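Local coordinates for protein CSP3 (Bacillus subtilis, PDB 5FIG) that probably stores many Cu(I) ions in the bacterial cytosol and thereby protects the cell against copper toxicity, at residues B[6-11]-B[101-106]; B[13-18]-B[94-99]. One frame throughout, in Å; residues are numbered along the deposited sequence. Where two conformers were deposited one is given.

Interaction 1: B[6-11]-B[101-106]; sequences EACIEA and EQCRSM
Cys8 enters the hollow between Gln102, Cys103 and Met106, thiol first. Its SG stands anti to the backbone N (chi1 -173°), which carries the sulfur across to the facing helix. There the SG lies 3.4 Å from Met106 CG, a tight approach, and 3.7 Å from Cys103 SG, a thiol-thiol contact without a disulfide. Met106 lies against Cys8 with its CG, which also meets the CB of Cys8 at 3.5 Å; beyond CG the chain bends, and SD lies 4.2 Å from Cys8 CB. The two segments run antiparallel on the first and last helices of a four-helix bundle, 6-27 and 89-107, with axes 9.1 Å apart. Met56 of helix 36-57 also packs on Cys8, and Cys70 and Ala71 of helix 63-81 pack on Cys103, bringing all four helices to the thiols. Toward solvent, Gln102 takes over: its CG rests on Ala11 CB at 3.9 Å, and the chain bends at chi2 (-80°), which turns CD toward the Ala7 end. The amide OE1 lies 3.8 Å from Ala7 CB.

Interaction 2: B[13-18]-B[94-99]; sequences IDCMKA and KACFTC
Cys15 is the main bump here, filling the hollow between Ala95, Cys96 and Cys99 on helix 89-107. Its CB sits at the mouth, 3.8 Å from Cys99 CB and 4.0 Å from the carbonyl O of Ala95. With SG anti to the backbone N (chi1 -175°), the sulfur passes to one side of Ala95 and stops 3.8 Å from Cys96 SG, thiol against thiol and unbonded. Cys96 SG is turned the other way, anti to its own carbonyl carbon (chi1 -75°), and meets the incoming sulfur.

Ala95 supplies the return bump. Its methyl drops among Asp14, Cys15 and Ala18, with CB 3.8 Å from Ala18 CB and 4.1 Å from Cys15 CA, close to bare backbone, and the carbonyl O of Asp14 closes one side. Methyl against methyl lets the antiparallel helices approach to 8.6 Å between axes, and the bumps interlock across this antiparallel pair of a four-helix bundle. Inward, Cys45 and Cys49 of helix 36-57 and Cys74 of helix 63-81 touch Cys15, while Cys49 and Cys74 also touch Cys99. The interior of the bundle is thus lined with thiols, consistent with the Cu(I) sites expected in a copper storage protein, though no copper is bound in this apo form. Cys99 closes one side of the hollow that takes Cys15, its SG lying 4.1 Å from Cys15 CB. Ile13, whose CB points away from helix 89-107, packs on Ile13 of a second subunit; Met16 packs on Val53 of that subunit.

How the interactions relate
Both interactions join helix 6-27 to helix 89-107, and interaction 2 is nested along the chain inside the loop closed by interaction 1. Their centres lie about 10 Å apart, and they meet where Ala11 O packs on Cys99 CB. Interaction 2, about 5 Å from the centre of the chain, is the more buried; small alanines and cysteines carry it. Interaction 1, about 10 Å out, is partly buried and mixes a thiol pair with a methionine and a partly exposed glutamine. Only the segments of interaction 2 touch another subunit, through helix 6-27. Repeated cysteines continue the thiol-lined interior through both.

Interaction 1: B[6-11]-B[101-106]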
ATOM      1  N   GLU B   6      -4.920   7.992 -18.412  1.00 20.59           N
ATOM      2  CA  GLU B   6      -3.578   8.601 -18.283  1.00 20.56           C
ATOM      3  C   GLU B   6      -3.547   9.937 -17.561  1.00 19.32           C
ATOM      4  O   GLU B   6      -2.743  10.145 -16.666  1.00 17.62           O
ATOM      5  CB  GLU B   6      -2.873   8.727 -19.622  1.00 23.45           C
ATOM      6  CG  GLU B   6      -1.454   9.371 -19.617  1.00 25.09           C
ATOM      7  CD  GLU B   6      -0.677   9.147 -20.920  1.00 28.49           C
ATOM      8  OE1 GLU B   6      -1.206   8.614 -21.925  1.00 31.88           O
ATOM      9  OE2 GLU B   6       0.512   9.510 -20.980  1.00 30.26           O
ATOM     10  N   ALA B   7      -4.473  10.840 -17.895  1.00 18.96           N
ATOM     11  CA  ALA B   7      -4.530  12.115 -17.184  1.00 18.52           C
ATOM     12  C   ALA B   7      -4.825  12.021 -15.678  1.00 16.63           C
ATOM     13  O   ALA B   7      -4.268  12.765 -14.820  1.00 15.89           O
ATOM     14  CB  ALA B   7      -5.549  13.061 -17.847  1.00 19.60           C
ATOM     15  N   CYS B   8      -5.778  11.162 -15.300  1.00 16.25           N
ATOM     16  CA  CYS B   8      -6.140  11.013 -13.925  1.00 15.14           C
ATOM     17  C   CYS B   8      -4.967  10.370 -13.158  1.00 14.01           C
ATOM     18  O   CYS B   8      -4.652  10.766 -12.025  1.00 12.97           O
ATOM     19  CB  CYS B   8      -7.372  10.118 -13.760  1.00 15.66           C
ATOM     20  SG  CYS B   8      -7.993  10.036 -12.110  1.00 16.21           S
ATOM     21  N   ILE B   9      -4.363   9.362 -13.773  1.00 13.90           N
ATOM     22  CA  ILE B   9      -3.130   8.773 -13.220  1.00 13.63           C
ATOM     23  C   ILE B   9      -2.103   9.835 -12.926  1.00 13.89           C
ATOM     24  O   ILE B   9      -1.506   9.864 -11.865  1.00 13.39           O
ATOM     25  CB  ILE B   9      -2.591   7.634 -14.096  1.00 14.07           C
ATOM     26  CG1 ILE B   9      -3.533   6.424 -14.011  1.00 14.02           C
ATOM     27  CG2 ILE B   9      -1.166   7.237 -13.688  1.00 14.22           C
ATOM     28  CD1 ILE B   9      -3.372   5.420 -15.136  1.00 15.14           C
ATOM     29  N   GLU B  10      -1.844  10.689 -13.895  1.00 15.10           N
ATOM     30  CA  GLU B  10      -0.884  11.754 -13.675  1.00 16.23           C
ATOM     31  C   GLU B  10      -1.221  12.662 -12.538  1.00 14.88           C
ATOM     32  O   GLU B  10      -0.343  13.084 -11.819  1.00 14.39           O
ATOM     33  CB  GLU B  10      -0.756  12.594 -14.932  1.00 18.85           C
ATOM     34  CG  GLU B  10       0.427  13.541 -15.020  1.00 21.66           C
ATOM     35  CD  GLU B  10       1.765  12.844 -14.995  1.00 24.33           C
ATOM     36  OE1 GLU B  10       1.805  11.584 -14.993  1.00 26.80           O
ATOM     37  OE2 GLU B  10       2.800  13.535 -15.060  1.00 29.39           O
ATOM     38  N   ALA B  11      -2.482  13.051 -12.460  1.00 14.21           N
ATOM     39  CA  ALA B  11      -2.926  13.882 -11.327  1.00 13.75           C
ATOM     40  C   ALA B  11      -2.776  13.204  -9.981  1.00 12.81           C
ATOM     41  O   ALA B  11      -2.373  13.842  -9.004  1.00 12.64           O
ATOM     42  CB  ALA B  11      -4.337  14.332 -11.522  1.00 13.90           C
ATOM     43  N   GLU B 101     -10.895  16.569  -8.851  1.00 17.74           N
ATOM     44  CA  GLU B 101     -11.636  16.764 -10.045  1.00 19.36           C
ATOM     45  C   GLU B 101     -11.412  15.720 -11.127  1.00 18.43           C
ATOM     46  O   GLU B 101     -12.339  15.235 -11.733  1.00 18.81           O
ATOM     47  CB  GLU B 101     -11.346  18.167 -10.562  1.00 22.02           C
ATOM     48  CG  GLU B 101     -12.111  18.510 -11.822  1.00 25.57           C
ATOM     49  CD  GLU B 101     -13.523  19.066 -11.557  1.00 28.50           C
ATOM     50  OE1 GLU B 101     -14.070  19.136 -10.448  1.00 31.64           O
ATOM     51  OE2 GLU B 101     -14.173  19.387 -12.513  1.00 33.16           O
ATOM     52  N   GLN B 102     -10.157  15.286 -11.312  1.00 17.13           N
ATOM     53  CA  GLN B 102      -9.904  14.254 -12.285  1.00 17.01           C
ATOM     54  C   GLN B 102     -10.537  12.924 -11.855  1.00 16.42           C
ATOM     55  O   GLN B 102     -11.015  12.142 -12.682  1.00 16.12           O
ATOM     56  CB  GLN B 102      -8.383  14.065 -12.466  1.00 16.90           C
ATOM     57  CG  GLN B 102      -7.721  15.192 -13.267  1.00 18.06           C
ATOM     58  CD  GLN B 102      -7.892  15.062 -14.780  1.00 20.06           C
ATOM     59  OE1 GLN B 102      -8.267  14.033 -15.314  1.00 21.28           O
ATOM     60  NE2 GLN B 102      -7.779  16.149 -15.451  1.00 21.84           N
ATOM     61  N   CYS B 103     -10.421  12.634 -10.570  1.00 15.70           N
ATOM     62  CA  CYS B 103     -11.008  11.371 -10.026  1.00 15.81           C
ATOM     63  C   CYS B 103     -12.530  11.367 -10.143  1.00 17.12           C
ATOM     64  O   CYS B 103     -13.108  10.310 -10.418  1.00 16.66           O
ATOM     65  CB  CYS B 103     -10.552  11.160  -8.585  1.00 15.68           C
ATOM     66  SG  CYS B 103      -8.856  10.527  -8.502  1.00 15.39           S
ATOM     67  N   ARG B 104     -13.170  12.514  -9.933  1.00 18.12           N
ATOM     68  CA  ARG B 104     -14.659  12.596 -10.084  1.00 20.28           C
ATOM     69  C   ARG B 104     -15.067  12.276 -11.521  1.00 20.72           C
ATOM     70  O   ARG B 104     -16.057  11.588 -11.762  1.00 21.22           O
ATOM     71  CB  ARG B 104     -15.206  13.967  -9.601  1.00 22.64           C
ATOM     72  CG  ARG B 104     -15.150  14.099  -8.078  1.00 24.41           C
ATOM     73  CD  ARG B 104     -16.062  14.889  -7.121  1.00 27.80           C
ATOM     74  NE  ARG B 104     -16.225  13.753  -6.272  1.00 30.31           N
ATOM     75  CZ  ARG B 104     -15.963  13.569  -4.982  1.00 31.46           C
ATOM     76  NH1 ARG B 104     -15.633  14.540  -4.138  1.00 33.44           N
ATOM     77  NH2 ARG B 104     -16.093  12.322  -4.542  1.00 34.36           N
ATOM     78  N   SER B 105     -14.278  12.751 -12.496  1.00 20.45           N
ATOM     79  CA  SER B 105     -14.519  12.413 -13.904  1.00 21.57           C
ATOM     80  C   SER B 105     -14.364  10.931 -14.177  1.00 21.15           C
ATOM     81  O   SER B 105     -15.180  10.349 -14.851  1.00 22.21           O
ATOM     82  CB  SER B 105     -13.536  13.183 -14.788  1.00 22.17           C
ATOM     83  OG  SER B 105     -13.737  14.561 -14.547  1.00 23.33           O
ATOM     84  N   MET B 106     -13.302  10.332 -13.639  1.00 19.52           N
ATOM     85  CA  MET B 106     -13.059   8.887 -13.799  1.00 19.40           C
ATOM     86  C   MET B 106     -14.131   8.042 -13.144  1.00 19.30           C
ATOM     87  O   MET B 106     -14.559   6.995 -13.684  1.00 20.08           O
ATOM     88  CB  MET B 106     -11.778   8.454 -13.161  1.00 18.70           C
ATOM     89  CG  MET B 106     -10.545   8.647 -13.916  1.00 19.09           C
ATOM     90  SD  MET B 106     -10.428   7.940 -15.565  1.00 20.35           S
ATOM     91  CE  MET B 106     -10.943   6.274 -15.412  1.00 21.00           C
TER

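Interaction 2: B[13-18]-B[94-99]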
ATOM      1  N   ILE B  13      -0.535  10.819  -9.322  1.00 12.86           N
ATOM      2  CA  ILE B  13       0.941  10.743  -9.083  1.00 13.46           C
ATOM      3  C   ILE B  13       1.427  12.112  -8.539  1.00 13.93           C
ATOM      4  O   ILE B  13       2.224  12.201  -7.632  1.00 13.55           O
ATOM      5  CB  ILE B  13       1.675  10.313 -10.363  1.00 14.53           C
ATOM      6  CG1 ILE B  13       1.358   8.838 -10.661  1.00 14.54           C
ATOM      7  CG2 ILE B  13       3.169  10.567 -10.247  1.00 15.35           C
ATOM      8  CD1 ILE B  13       1.720   8.401 -12.041  1.00 15.36           C
ATOM      9  N   ASP B  14       0.963  13.217  -9.178  1.00 14.66           N
ATOM     10  CA  ASP B  14       1.334  14.547  -8.721  1.00 15.90           C
ATOM     11  C   ASP B  14       0.857  14.852  -7.314  1.00 15.38           C
ATOM     12  O   ASP B  14       1.501  15.582  -6.554  1.00 15.41           O
ATOM     13  CB  ASP B  14       0.811  15.628  -9.725  1.00 17.72           C
ATOM     14  CG  ASP B  14       1.518  15.606 -11.068  1.00 20.18           C
ATOM     15  OD1 ASP B  14       2.558  14.979 -11.217  1.00 21.71           O
ATOM     16  OD2 ASP B  14       1.051  16.207 -12.049  1.00 21.67           O
ATOM     17  N   CYS B  15      -0.338  14.367  -6.985  1.00 14.81           N
ATOM     18  CA  CYS B  15      -0.904  14.599  -5.684  1.00 15.01           C
ATOM     19  C   CYS B  15      -0.085  13.826  -4.615  1.00 14.93           C
ATOM     20  O   CYS B  15       0.172  14.331  -3.539  1.00 14.98           O
ATOM     21  CB  CYS B  15      -2.364  14.231  -5.691  1.00 14.97           C
ATOM     22  SG  CYS B  15      -3.204  14.622  -4.157  1.00 16.12           S
ATOM     23  N   MET B  16       0.245  12.583  -4.914  1.00 15.11           N
ATOM     24  CA  MET B  16       1.114  11.772  -4.035  0.50 15.78           C
ATOM     25  C   MET B  16       2.387  12.492  -3.738  1.00 16.18           C
ATOM     26  O   MET B  16       2.817  12.556  -2.601  1.00 16.29           O
ATOM     27  CB  MET B  16       1.420  10.452  -4.682  0.50 17.01           C
ATOM     28  CG  MET B  16       1.909   9.313  -3.873  0.50 18.66           C
ATOM     29  SD  MET B  16       2.316   8.052  -5.093  0.50 21.22           S
ATOM     30  CE  MET B  16       3.419   7.113  -4.074  0.50 21.49           C
ATOM     31  N   LYS B  17       3.027  12.995  -4.793  1.00 15.45           N
ATOM     32  CA  LYS B  17       4.251  13.720  -4.614  1.00 16.23           C
ATOM     33  C   LYS B  17       4.037  14.883  -3.649  1.00 15.82           C
ATOM     34  O   LYS B  17       4.812  15.127  -2.762  1.00 16.02           O
ATOM     35  CB  LYS B  17       4.752  14.226  -5.975  1.00 17.35           C
ATOM     36  CG  LYS B  17       6.016  15.032  -5.914  1.00 19.69           C
ATOM     37  CD  LYS B  17       6.462  15.454  -7.309  1.00 21.19           C
ATOM     38  CE  LYS B  17       7.735  16.266  -7.191  1.00 23.51           C
ATOM     39  NZ  LYS B  17       8.195  16.875  -8.473  1.00 25.25           N
ATOM     40  N   ALA B  18       3.027  15.691  -3.931  1.00 14.91           N
ATOM     41  CA  ALA B  18       2.803  16.897  -3.122  1.00 15.46           C
ATOM     42  C   ALA B  18       2.468  16.598  -1.670  1.00 15.32           C
ATOM     43  O   ALA B  18       2.960  17.249  -0.759  1.00 16.09           O
ATOM     44  CB  ALA B  18       1.690  17.756  -3.761  1.00 15.22           C
ATOM     45  N   LYS B  94      -3.602  22.665  -3.866  1.00 19.82           N
ATOM     46  CA  LYS B  94      -3.851  22.724  -5.276  1.00 20.28           C
ATOM     47  C   LYS B  94      -3.819  21.369  -5.987  1.00 18.16           C
ATOM     48  O   LYS B  94      -4.660  21.070  -6.786  1.00 17.60           O
ATOM     49  CB  LYS B  94      -2.820  23.618  -5.922  1.00 22.53           C
ATOM     50  CG  LYS B  94      -3.025  23.932  -7.380  1.00 24.73           C
ATOM     51  CD  LYS B  94      -2.010  24.998  -7.833  1.00 27.70           C
ATOM     52  CE  LYS B  94      -2.398  25.564  -9.155  1.00 30.27           C
ATOM     53  NZ  LYS B  94      -1.226  25.601 -10.073  1.00 32.33           N
ATOM     54  N   ALA B  95      -2.778  20.599  -5.720  1.00 16.89           N
ATOM     55  CA  ALA B  95      -2.653  19.264  -6.330  1.00 15.61           C
ATOM     56  C   ALA B  95      -3.790  18.372  -5.885  1.00 14.84           C
ATOM     57  O   ALA B  95      -4.269  17.570  -6.663  1.00 14.19           O
ATOM     58  CB  ALA B  95      -1.307  18.634  -6.004  1.00 15.20           C
ATOM     59  N   CYS B  96      -4.200  18.499  -4.621  1.00 15.03           N
ATOM     60  CA  CYS B  96      -5.340  17.718  -4.125  1.00 14.95           C
ATOM     61  C   CYS B  96      -6.630  18.038  -4.857  1.00 15.11           C
ATOM     62  O   CYS B  96      -7.377  17.137  -5.235  1.00 14.18           O
ATOM     63  CB  CYS B  96      -5.518  17.939  -2.621  1.00 15.76           C
ATOM     64  SG  CYS B  96      -4.333  17.115  -1.585  1.00 16.73           S
ATOM     65  N   PHE B  97      -6.889  19.306  -5.061  1.00 16.28           N
ATOM     66  CA  PHE B  97      -8.121  19.678  -5.723  1.00 17.27           C
ATOM     67  C   PHE B  97      -8.127  19.258  -7.187  1.00 16.60           C
ATOM     68  O   PHE B  97      -9.149  18.848  -7.713  1.00 16.77           O
ATOM     69  CB  PHE B  97      -8.415  21.152  -5.522  1.00 19.26           C
ATOM     70  CG  PHE B  97      -8.720  21.521  -4.084  1.00 20.55           C
ATOM     71  CD1 PHE B  97      -9.716  20.879  -3.368  1.00 21.00           C
ATOM     72  CD2 PHE B  97      -8.066  22.615  -3.488  1.00 22.10           C
ATOM     73  CE1 PHE B  97     -10.018  21.264  -2.061  1.00 22.07           C
ATOM     74  CE2 PHE B  97      -8.354  22.993  -2.176  1.00 23.38           C
ATOM     75  CZ  PHE B  97      -9.315  22.315  -1.465  1.00 23.18           C
ATOM     76  N   THR B  98      -6.972  19.353  -7.840  1.00 16.11           N
ATOM     77  CA  THR B  98      -6.865  18.881  -9.196  1.00 15.96           C
ATOM     78  C   THR B  98      -7.141  17.403  -9.295  1.00 14.96           C
ATOM     79  O   THR B  98      -7.788  16.935 -10.214  1.00 14.95           O
ATOM     80  CB  THR B  98      -5.460  19.238  -9.752  1.00 16.16           C
ATOM     81  OG1 THR B  98      -5.397  20.657  -9.847  1.00 17.43           O
ATOM     82  CG2 THR B  98      -5.232  18.589 -11.113  1.00 16.26           C
ATOM     83  N   CYS B  99      -6.534  16.655  -8.378  1.00 14.33           N
ATOM     84  CA  CYS B  99      -6.711  15.232  -8.357  1.00 14.02           C
ATOM     85  C   CYS B  99      -8.189  14.877  -8.087  1.00 14.20           C
ATOM     86  O   CYS B  99      -8.714  14.016  -8.768  1.00 13.90           O
ATOM     87  CB  CYS B  99      -5.790  14.615  -7.332  1.00 13.90           C
ATOM     88  SG  CYS B  99      -5.836  12.828  -7.378  1.00 14.77           S
TER